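Local coordinates for intracellular sulfur oxidation protein DsrF (Allochromatium vinosum, PDB 2HY5) that is of unknown function but could take part in the oxidation of intracellular sulfur, assembling with DsrE and DsrH into a six-chain complex, at residues B[7-12]-B[125-130]. Numbering follows the deposited sequence.
Sequences KFMYLN and ELMNES
Strand 7-12 and the last turn of helix 120-129, residues 125-129, have their N-to-C directions 131° apart, closer to antiparallel than parallel, and their axes approach to 8.8 Å. The backbones converge at one end, where the CA atoms of Lys7 and Ser130 lie 5.0 Å apart; no hydrogen bond joins the segments. Lys7, Met9 and Leu11, alternate residues of the strand, send their CB atoms toward the helix. Met9 contributes the largest share of the contact, ahead of Lys7 and Ser130. Its CG is anti to the backbone N (chi1 172°) and the chain stays extended until it bends at chi3, which lays the methyl CE on the helix backbone, 3.5 Å from Leu126 C. The same CE meets Leu126 CB at 3.7 Å, while Met127 crosses Met9 obliquely, its CG 3.9 Å from Met9 CE. Helix 120-129 is the connection of a beta-alpha-beta crossover between 115-118 and 132-135, the outermost strands of the chain's parallel sheet, and its end packs on strand 7-12, next to 132-135; Gln99 of the DsrH chain also packs on Met9 and Met127. Ser130 OG turns back to donate to Leu126 O at 3.0 Å, from above the carbonyl plane, and that oxygen also accepts from Glu129 N. This fold-back sets OG 3.3 Å from Met9 CB. An alanine in place of Ser130 would lose the hydroxyl, and would probably leave the final helical turn less firmly tied and Met9 less closely packed. Bent at chi2 (52°), Lys7 passes its aliphatic chain along the helix end, CG 3.3 Å from Glu129 O, before NZ turns off to a long, weak ion pair with Asp38.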
# COMPACT_ATOMS: atom_id res chain seq x y z
N LYS B 7 -24.35 -13.93 8.55
CA LYS B 7 -24.04 -12.63 9.12
C LYS B 7 -22.75 -12.13 8.49
O LYS B 7 -21.69 -12.70 8.71
CB LYS B 7 -23.88 -12.76 10.63
CG LYS B 7 -23.28 -11.52 11.27
CD LYS B 7 -24.06 -10.30 10.84
CE LYS B 7 -23.34 -9.03 11.18
NZ LYS B 7 -24.11 -7.88 10.66
N PHE B 8 -22.85 -11.06 7.70
CA PHE B 8 -21.69 -10.48 7.04
C PHE B 8 -21.27 -9.15 7.65
O PHE B 8 -22.10 -8.27 7.87
CB PHE B 8 -21.98 -10.24 5.55
CG PHE B 8 -22.02 -11.49 4.72
CD1 PHE B 8 -22.47 -11.45 3.41
CD2 PHE B 8 -21.58 -12.71 5.24
CE1 PHE B 8 -22.49 -12.60 2.62
CE2 PHE B 8 -21.60 -13.86 4.46
CZ PHE B 8 -22.05 -13.81 3.15
N MET B 9 -19.98 -9.01 7.92
CA MET B 9 -19.44 -7.76 8.47
C MET B 9 -18.52 -7.13 7.44
O MET B 9 -17.71 -7.81 6.82
CB MET B 9 -18.62 -8.01 9.75
CG MET B 9 -17.89 -6.75 10.24
SD MET B 9 -16.83 -6.95 11.69
CE MET B 9 -18.05 -6.94 12.97
N TYR B 10 -18.67 -5.82 7.25
CA TYR B 10 -17.83 -5.07 6.33
C TYR B 10 -16.94 -4.22 7.22
O TYR B 10 -17.41 -3.26 7.83
CB TYR B 10 -18.69 -4.19 5.43
CG TYR B 10 -19.47 -4.99 4.41
CD1 TYR B 10 -18.89 -5.32 3.19
CD2 TYR B 10 -20.76 -5.44 4.68
CE1 TYR B 10 -19.58 -6.08 2.25
CE2 TYR B 10 -21.46 -6.21 3.75
CZ TYR B 10 -20.86 -6.52 2.54
OH TYR B 10 -21.54 -7.28 1.61
N LEU B 11 -15.67 -4.60 7.31
CA LEU B 11 -14.70 -3.91 8.16
C LEU B 11 -13.94 -2.81 7.43
O LEU B 11 -13.03 -3.09 6.65
CB LEU B 11 -13.71 -4.92 8.73
CG LEU B 11 -12.60 -4.41 9.64
CD1 LEU B 11 -13.19 -3.76 10.88
CD2 LEU B 11 -11.70 -5.58 10.03
N ASN B 12 -14.31 -1.56 7.70
CA ASN B 12 -13.68 -0.39 7.10
C ASN B 12 -12.68 0.24 8.06
O ASN B 12 -13.07 0.73 9.12
CB ASN B 12 -14.75 0.63 6.72
CG ASN B 12 -15.61 0.17 5.56
OD1 ASN B 12 -15.09 -0.20 4.51
ND2 ASN B 12 -16.92 0.19 5.75
N GLU B 125 -17.67 -8.13 20.13
CA GLU B 125 -18.85 -8.99 20.11
C GLU B 125 -19.39 -9.12 18.70
O GLU B 125 -19.73 -10.22 18.25
CB GLU B 125 -19.94 -8.41 21.03
CG GLU B 125 -21.16 -9.30 21.17
CD GLU B 125 -22.21 -8.72 22.11
OE1 GLU B 125 -23.22 -9.42 22.37
OE2 GLU B 125 -22.03 -7.58 22.59
N LEU B 126 -19.48 -7.99 18.00
CA LEU B 126 -19.97 -8.00 16.62
C LEU B 126 -19.07 -8.86 15.75
O LEU B 126 -19.54 -9.59 14.88
CB LEU B 126 -20.04 -6.57 16.08
CG LEU B 126 -21.10 -5.68 16.73
CD1 LEU B 126 -20.88 -4.23 16.33
CD2 LEU B 126 -22.49 -6.16 16.31
N MET B 127 -17.76 -8.79 15.99
CA MET B 127 -16.81 -9.58 15.22
C MET B 127 -17.09 -11.07 15.46
O MET B 127 -17.13 -11.86 14.52
CB MET B 127 -15.38 -9.23 15.61
CG MET B 127 -15.00 -7.77 15.33
SD MET B 127 -13.32 -7.31 15.85
CE MET B 127 -12.92 -6.10 14.57
N ASN B 128 -17.29 -11.45 16.72
CA ASN B 128 -17.56 -12.84 17.07
C ASN B 128 -18.89 -13.39 16.54
O ASN B 128 -19.09 -14.60 16.49
CB ASN B 128 -17.52 -13.02 18.60
CG ASN B 128 -16.11 -13.21 19.11
OD1 ASN B 128 -15.72 -12.61 20.12
ND2 ASN B 128 -15.34 -14.05 18.43
N GLU B 129 -19.80 -12.50 16.15
CA GLU B 129 -21.09 -12.93 15.64
C GLU B 129 -21.10 -13.08 14.12
O GLU B 129 -22.04 -13.63 13.55
CB GLU B 129 -22.19 -11.95 16.06
CG GLU B 129 -22.38 -11.83 17.56
CD GLU B 129 -23.55 -10.94 17.92
OE1 GLU B 129 -23.55 -9.75 17.53
OE2 GLU B 129 -24.48 -11.43 18.61
N SER B 130 -20.06 -12.59 13.46
CA SER B 130 -19.99 -12.64 12.01
C SER B 130 -19.59 -13.99 11.42
O SER B 130 -18.75 -14.70 11.97
CB SER B 130 -19.04 -11.57 11.50
OG SER B 130 -19.43 -10.28 11.96